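Local coordinates for protein CSP3 (Bacillus subtilis, PDB 5FIG) that stores copper in the cytosol, binding many Cu(I) ions per molecule and so protecting the bacterium against copper toxicity, at the interface of chains A and B and the interface of chains A and C. Residues are numbered along the deposited sequence; one frame, centred on the assembly and turned at random. Chains: chain A/B/C, CSP3.

Contact 1: the interface of chains A and B. Residues chain A 20, 23, 43, 46-47; chain B 23, 43, 47.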
loop_
_atom_site.group_PDB
_atom_site.type_symbol
_atom_site.label_atom_id
_atom_site.label_comp_id
_atom_site.label_asym_id
_atom_site.label_seq_id
_atom_site.Cartn_x
_atom_site.Cartn_y
_atom_site.Cartn_z
ATOM N N ASN A 20 8.296 -8.196 -8.307
ATOM C CA ASN A 20 9.014 -6.916 -8.404
ATOM C C ASN A 20 10.251 -6.998 -9.270
ATOM O O ASN A 20 10.546 -6.105 -10.061
ATOM C CB ASN A 20 9.350 -6.365 -7.006
ATOM C CG ASN A 20 8.146 -5.761 -6.306
ATOM O OD1 ASN A 20 7.265 -5.225 -6.964
ATOM N ND2 ASN A 20 8.139 -5.777 -4.956
ATOM N N PHE A 23 9.003 -7.340 -12.892
ATOM C CA PHE A 23 8.579 -6.009 -13.357
ATOM C C PHE A 23 9.734 -5.178 -13.904
ATOM O O PHE A 23 9.665 -4.694 -15.023
ATOM C CB PHE A 23 7.904 -5.312 -12.176
ATOM C CG PHE A 23 7.496 -3.870 -12.439
ATOM C CD1 PHE A 23 6.247 -3.575 -12.960
ATOM C CD2 PHE A 23 8.345 -2.817 -12.100
ATOM C CE1 PHE A 23 5.839 -2.243 -13.141
ATOM C CE2 PHE A 23 7.958 -1.503 -12.282
ATOM C CZ PHE A 23 6.702 -1.210 -12.833
ATOM N N ARG A 43 2.754 -5.789 -11.145
ATOM C CA ARG A 43 2.455 -4.690 -10.229
ATOM C C ARG A 43 1.309 -5.056 -9.295
ATOM O O ARG A 43 1.393 -4.891 -8.084
ATOM C CB ARG A 43 2.139 -3.406 -11.005
ATOM C CG ARG A 43 1.706 -2.277 -10.118
ATOM C CD ARG A 43 1.225 -1.100 -10.929
ATOM N NE ARG A 43 0.903 0.045 -10.075
ATOM C CZ ARG A 43 0.340 1.151 -10.488
ATOM N NH1 ARG A 43 0.070 1.347 -11.775
ATOM N NH2 ARG A 43 0.117 2.129 -9.608
ATOM N N ALA A 46 2.338 -7.986 -6.777
ATOM C CA ALA A 46 3.237 -7.531 -5.724
ATOM C C ALA A 46 2.485 -6.708 -4.682
ATOM O O ALA A 46 2.633 -6.867 -3.449
ATOM C CB ALA A 46 4.366 -6.704 -6.272
ATOM N N ASP A 47 1.585 -5.868 -5.157
ATOM C CA ASP A 47 0.789 -5.019 -4.250
ATOM C C ASP A 47 -0.180 -5.827 -3.350
ATOM O O ASP A 47 -0.309 -5.563 -2.150
ATOM C CB ASP A 47 0.002 -3.941 -5.037
ATOM C CG ASP A 47 0.915 -2.882 -5.704
ATOM O OD1 ASP A 47 2.163 -2.821 -5.491
ATOM O OD2 ASP A 47 0.340 -2.018 -6.414
ATOM N N PHE B 23 0.417 4.933 -17.345
ATOM C CA PHE B 23 1.093 3.626 -17.167
ATOM C C PHE B 23 0.517 2.568 -18.112
ATOM O O PHE B 23 1.241 1.954 -18.887
ATOM C CB PHE B 23 0.937 3.221 -15.703
ATOM C CG PHE B 23 1.462 1.858 -15.364
ATOM C CD1 PHE B 23 2.777 1.697 -14.930
ATOM C CD2 PHE B 23 0.621 0.739 -15.389
ATOM C CE1 PHE B 23 3.269 0.432 -14.623
ATOM C CE2 PHE B 23 1.100 -0.521 -15.039
ATOM C CZ PHE B 23 2.429 -0.664 -14.648
ATOM N N ARG B 43 4.359 4.617 -12.042
ATOM C CA ARG B 43 4.126 3.747 -10.921
ATOM C C ARG B 43 4.539 4.370 -9.604
ATOM O O ARG B 43 3.764 4.402 -8.645
ATOM C CB ARG B 43 4.834 2.414 -11.099
ATOM C CG ARG B 43 4.578 1.507 -9.924
ATOM C CD ARG B 43 5.245 0.165 -10.035
ATOM N NE ARG B 43 4.765 -0.748 -9.000
ATOM C CZ ARG B 43 5.153 -1.999 -8.844
ATOM N NH1 ARG B 43 6.031 -2.559 -9.676
ATOM N NH2 ARG B 43 4.640 -2.730 -7.856
ATOM N N ASP B 47 2.049 5.773 -6.533
ATOM C CA ASP B 47 2.198 5.179 -5.216
ATOM C C ASP B 47 2.434 6.247 -4.159
ATOM O O ASP B 47 1.836 6.159 -3.093
ATOM C CB ASP B 47 3.297 4.112 -5.207
ATOM C CG ASP B 47 2.907 2.817 -5.972
ATOM O OD1 ASP B 47 1.747 2.672 -6.507
ATOM O OD2 ASP B 47 3.821 1.991 -6.127
HETATM O O HOH W 1 5.729 -5.243 -9.131
HETATM O O HOH W 2 2.071 -0.054 -7.416
#
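B:Arg43 reaches A:Phe23 because its CG stands anti to the backbone N (chi1 -180°) and its chain stays extended through to NE; A:Phe23, with CG likewise anti to N (chi1 175°), presents a ring face to it. The terminal nitrogen NH1 of B:Arg43 sits over the centre of that ring, 3.1 Å from the centroid, in a cation-pi contact. The guanidinium and ring planes are 74° apart, so the group stands nearly on end. The twin, A:Arg43 NH1 over B:Phe23, is longer at 3.8 Å from the centroid and offset toward the rim. B:Arg43 NH2 faces the carboxylate OD1 of A:Asp47 at 3.4 Å, a salt bridge whose hydrogen bond is weak; A:Arg43 NH2 pairs with B:Asp47 OD1 at 3.5 Å. Two waters add further links: water 1 joins B:Arg43 NH1 (2.8 Å) to A:Asn20 OD1, and water 2 joins both arginine NE atoms to A:Asp47 and B:Asp47, which may ease their repulsion. An alanine in place of B:Arg43 would probably leave the A:Phe23 face without its cation and A:Asp47 without its cross-chain partner. Helix 36-57 of each chain supplies the arginine and aspartate; helix 6-27 of chain A carries A:Asn20 and A:Phe23, and helix 6-26 of chain B carries B:Phe23.

Contact 2: the interface of chains A and C. Residues chain A 41, 44, 69, 72-73, 76; chain C 62, 65.
C:Phe62 packs on A:Ile73 and A:Ala76 in a mainly apolar loop-to-helix contact that brings two Csp-family four-helix bundles together in the deposited tetramer, which may be the biological one; a two-fold twin recurs with the chains exchanged. Of the residues here, C:Phe62 hides the most surface, 92 Å². Its CG is anti to the carbonyl carbon (chi1 -65°), which sends the ring from the loop just before helix 63-81 of chain C toward the same helix of chain A. The methylene CG1 of A:Ile73 lies over the centre of one ring face, 3.6 Å from the centroid, a CH-pi contact. At the edge, in the ring plane, the methyl CB of A:Ala76 meets the tip CZ at 3.5 Å, and C:Glu65 OE1 of the same chain also lies in plane. The tip further abuts the backbone: CZ is 3.4 Å from the carbonyl O of A:Asp72. Beside the CD1 rim, slightly to the A:Ile73 side of the ring plane, A:Glu44 OE1 comes to 4.0 Å of CD1. C:Glu65, with an extended chain, runs alongside A:Leu69 and carries its carboxylate to that of A:Asp72. The modelled approach of the two acids is too short to be trusted, and any bond between them is doubtful.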
loop_
_atom_site.group_PDB
_atom_site.type_symbol
_atom_site.label_atom_id
_atom_site.label_comp_id
_atom_site.label_asym_id
_atom_site.label_seq_id
_atom_site.Cartn_x
_atom_site.Cartn_y
_atom_site.Cartn_z
ATOM N N LEU A 41 0.339 -7.269 -14.433
ATOM C CA LEU A 41 0.011 -8.225 -13.404
ATOM C C LEU A 41 1.092 -8.335 -12.320
ATOM O O LEU A 41 0.765 -8.502 -11.136
ATOM C CB LEU A 41 -0.292 -9.588 -14.005
ATOM C CG LEU A 41 -1.664 -9.689 -14.631
ATOM C CD1 LEU A 41 -1.765 -10.897 -15.523
ATOM C CD2 LEU A 41 -2.752 -9.756 -13.561
ATOM N N GLU A 44 0.219 -5.559 -9.882
ATOM C CA GLU A 44 -0.931 -5.856 -9.031
ATOM C C GLU A 44 -0.693 -6.961 -8.047
ATOM O O GLU A 44 -1.174 -6.930 -6.915
ATOM C CB GLU A 44 -2.150 -6.155 -9.849
ATOM C CG GLU A 44 -3.452 -5.880 -9.116
ATOM C CD GLU A 44 -4.649 -5.583 -10.036
ATOM O OE1 GLU A 44 -4.788 -6.220 -11.119
ATOM O OE2 GLU A 44 -5.494 -4.710 -9.650
ATOM N N LEU A 69 -8.340 -13.319 -2.385
ATOM C CA LEU A 69 -8.095 -12.416 -3.499
ATOM C C LEU A 69 -6.653 -12.566 -3.989
ATOM O O LEU A 69 -6.393 -12.548 -5.193
ATOM C CB LEU A 69 -8.401 -10.942 -3.092
ATOM C CG LEU A 69 -8.023 -9.879 -4.119
ATOM C CD1 LEU A 69 -8.793 -10.066 -5.402
ATOM C CD2 LEU A 69 -8.402 -8.534 -3.510
ATOM N N ASP A 72 -6.208 -15.520 -6.219
ATOM C CA ASP A 72 -6.737 -15.290 -7.566
ATOM C C ASP A 72 -5.798 -14.440 -8.428
ATOM O O ASP A 72 -5.555 -14.762 -9.597
ATOM C CB ASP A 72 -8.086 -14.622 -7.476
ATOM C CG ASP A 72 -9.152 -15.515 -6.912
ATOM O OD1 ASP A 72 -9.032 -16.764 -6.950
ATOM O OD2 ASP A 72 -10.240 -15.013 -6.549
ATOM N N ILE A 73 -5.219 -13.379 -7.838
ATOM C CA ILE A 73 -4.316 -12.494 -8.584
ATOM C C ILE A 73 -3.005 -13.192 -8.863
ATOM O O ILE A 73 -2.491 -13.132 -9.989
ATOM C CB ILE A 73 -4.093 -11.183 -7.839
ATOM C CG1 ILE A 73 -5.477 -10.449 -7.802
ATOM C CG2 ILE A 73 -3.025 -10.340 -8.498
ATOM C CD1 ILE A 73 -5.485 -9.142 -7.053
ATOM N N ALA A 76 -3.471 -15.601 -11.732
ATOM C CA ALA A 76 -3.471 -14.867 -13.027
ATOM C C ALA A 76 -2.091 -14.353 -13.450
ATOM O O ALA A 76 -1.703 -14.444 -14.630
ATOM C CB ALA A 76 -4.453 -13.686 -12.994
ATOM N N PHE C 62 -9.198 -7.477 -12.117
ATOM C CA PHE C 62 -9.803 -7.872 -10.874
ATOM C C PHE C 62 -10.576 -6.763 -10.211
ATOM O O PHE C 62 -10.989 -6.918 -9.088
ATOM C CB PHE C 62 -8.728 -8.421 -9.889
ATOM C CG PHE C 62 -8.077 -9.684 -10.336
ATOM C CD1 PHE C 62 -6.944 -9.642 -11.128
ATOM C CD2 PHE C 62 -8.591 -10.908 -9.946
ATOM C CE1 PHE C 62 -6.334 -10.796 -11.532
ATOM C CE2 PHE C 62 -8.022 -12.080 -10.385
ATOM C CZ PHE C 62 -6.891 -12.024 -11.194
ATOM N N GLU C 65 -13.955 -8.022 -8.538
ATOM C CA GLU C 65 -13.691 -8.826 -7.356
ATOM C C GLU C 65 -13.200 -7.972 -6.200
ATOM O O GLU C 65 -13.631 -8.199 -5.076
ATOM C CB GLU C 65 -12.520 -9.814 -7.648
ATOM C CG GLU C 65 -12.302 -10.859 -6.596
ATOM C CD GLU C 65 -11.386 -12.023 -6.980
ATOM O OE1 GLU C 65 -10.932 -12.242 -8.136
ATOM O OE2 GLU C 65 -11.110 -12.843 -6.059
#

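Contact 3: the interface of chains A and C. Residues chain A 48, 51, 65-66, 69; chain C 51, 65-66, 69.
The carboxylate of C:Glu65 has the methyl CD1 of A:Leu69 over one face, close to the carbon CD. The symmetry breaks at the twin: the chain of A:Glu65 bends at its second torsion (chi2 89°), and its methylene CB, not its carboxylate, meets C:Leu69 CD1 at 3.6 Å. A:Leu69 and C:Leu69 lie within a CxxC sequence of the cysteine-rich Csp family, on helix 63-81, and turn outward to the neighbouring chain. Each has CG anti to the backbone N (chi1 173° in both chains), which brings the two CD2 methyls of A:Leu69 and C:Leu69 together at 3.8 Å near the two-fold, the side chains meeting at a slant. A:Leu69 CD2 also touches the methylene CG1 of C:Ile66 at 3.7 Å, the two side chains roughly perpendicular; the reciprocal approach, C:Leu69 CD2 to A:Ile66 CG1, is looser at 4.2 Å. A second row, like the first without any nitrogen or oxygen in bonding reach across the chains, comes from helix 36-57. Here C:Leu51 CD2 touches both the tip methyl CD1 of A:Ile48 (3.8 Å) and A:Leu51 CD2 (3.9 Å), which lie next to each other on one side of it.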
loop_
_atom_site.group_PDB
_atom_site.type_symbol
_atom_site.label_atom_id
_atom_site.label_comp_id
_atom_site.label_asym_id
_atom_site.label_seq_id
_atom_site.Cartn_x
_atom_site.Cartn_y
_atom_site.Cartn_z
ATOM N N ILE A 48 -0.892 -6.802 -3.928
ATOM C CA ILE A 48 -1.831 -7.598 -3.144
ATOM C C ILE A 48 -1.096 -8.532 -2.165
ATOM O O ILE A 48 -1.621 -8.795 -1.100
ATOM C CB ILE A 48 -2.865 -8.387 -4.022
ATOM C CG1 ILE A 48 -4.017 -8.972 -3.197
ATOM C CG2 ILE A 48 -2.248 -9.523 -4.763
ATOM C CD1 ILE A 48 -4.970 -7.929 -2.609
ATOM N N LEU A 51 -0.378 -6.487 0.838
ATOM C CA LEU A 51 -1.597 -6.360 1.622
ATOM C C LEU A 51 -1.962 -7.622 2.409
ATOM O O LEU A 51 -2.445 -7.556 3.576
ATOM C CB LEU A 51 -2.786 -5.988 0.717
ATOM C CG LEU A 51 -4.136 -5.742 1.443
ATOM C CD1 LEU A 51 -4.083 -4.450 2.181
ATOM C CD2 LEU A 51 -5.302 -5.701 0.444
ATOM N N GLU A 65 -10.567 -13.447 3.404
ATOM C CA GLU A 65 -11.010 -12.885 2.133
ATOM C C GLU A 65 -9.853 -12.244 1.329
ATOM O O GLU A 65 -9.820 -12.320 0.080
ATOM C CB GLU A 65 -12.198 -11.969 2.417
ATOM C CG GLU A 65 -13.381 -12.780 3.011
ATOM C CD GLU A 65 -13.410 -12.923 4.555
ATOM O OE1 GLU A 65 -12.419 -12.619 5.272
ATOM O OE2 GLU A 65 -14.520 -13.295 5.075
ATOM N N ILE A 66 -8.946 -11.523 2.009
ATOM C CA ILE A 66 -7.794 -10.909 1.353
ATOM C C ILE A 66 -6.885 -12.013 0.780
ATOM O O ILE A 66 -6.414 -11.902 -0.372
ATOM C CB ILE A 66 -7.063 -9.923 2.278
ATOM C CG1 ILE A 66 -7.965 -8.707 2.536
ATOM C CG2 ILE A 66 -5.690 -9.536 1.717
ATOM C CD1 ILE A 66 -7.505 -7.827 3.683
ATOM N N LEU A 69 -8.340 -13.319 -2.385
ATOM C CA LEU A 69 -8.095 -12.416 -3.499
ATOM C C LEU A 69 -6.653 -12.566 -3.989
ATOM O O LEU A 69 -6.393 -12.548 -5.193
ATOM C CB LEU A 69 -8.401 -10.942 -3.092
ATOM C CG LEU A 69 -8.023 -9.879 -4.119
ATOM C CD1 LEU A 69 -8.793 -10.066 -5.402
ATOM C CD2 LEU A 69 -8.402 -8.534 -3.510
ATOM N N LEU C 51 -7.296 0.256 -2.352
ATOM C CA LEU C 51 -7.022 -0.766 -3.367
ATOM C C LEU C 51 -8.067 -0.743 -4.454
ATOM O O LEU C 51 -7.730 -0.885 -5.625
ATOM C CB LEU C 51 -6.932 -2.152 -2.680
ATOM C CG LEU C 51 -6.628 -3.306 -3.634
ATOM C CD1 LEU C 51 -5.169 -3.237 -4.057
ATOM C CD2 LEU C 51 -6.890 -4.647 -2.990
ATOM N N GLU C 65 -13.955 -8.022 -8.538
ATOM C CA GLU C 65 -13.691 -8.826 -7.356
ATOM C C GLU C 65 -13.200 -7.972 -6.200
ATOM O O GLU C 65 -13.631 -8.199 -5.076
ATOM C CB GLU C 65 -12.520 -9.814 -7.648
ATOM C CG GLU C 65 -12.302 -10.859 -6.596
ATOM C CD GLU C 65 -11.386 -12.023 -6.980
ATOM O OE1 GLU C 65 -10.932 -12.242 -8.136
ATOM O OE2 GLU C 65 -11.110 -12.843 -6.059
ATOM N N ILE C 66 -12.336 -6.996 -6.494
ATOM C CA ILE C 66 -11.842 -6.083 -5.469
ATOM C C ILE C 66 -12.978 -5.226 -4.928
ATOM O O ILE C 66 -13.124 -5.076 -3.718
ATOM C CB ILE C 66 -10.676 -5.251 -6.000
ATOM C CG1 ILE C 66 -9.474 -6.197 -6.214
ATOM C CG2 ILE C 66 -10.328 -4.112 -5.062
ATOM C CD1 ILE C 66 -8.343 -5.612 -7.028
ATOM N N LEU C 69 -15.131 -7.205 -2.551
ATOM C CA LEU C 69 -14.500 -7.343 -1.258
ATOM C C LEU C 69 -14.598 -6.048 -0.467
ATOM O O LEU C 69 -14.884 -6.057 0.715
ATOM C CB LEU C 69 -13.022 -7.768 -1.423
ATOM C CG LEU C 69 -12.202 -7.784 -0.151
ATOM C CD1 LEU C 69 -12.752 -8.745 0.840
ATOM C CD2 LEU C 69 -10.769 -8.195 -0.529
#

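Contacts 2 and 3 belong to one A-C interface: their C-alpha centres are about 8 Å apart, and they share A:Leu69 and C:Glu65, so the apolar patch near the two-fold runs directly into the phenylalanine contact. Contact 1 faces a different chain and lies about 13 Å from contact 2 and 16 Å from contact 3, again between C-alpha centres. Helix 36-57 of chain A contributes to all three contacts, turning different residues toward B and C. One bundle therefore meets two neighbours, with mainly charged and water-linked groups toward B and mainly apolar ones toward C, consistent with a tetramer built from two kinds of two-fold interface.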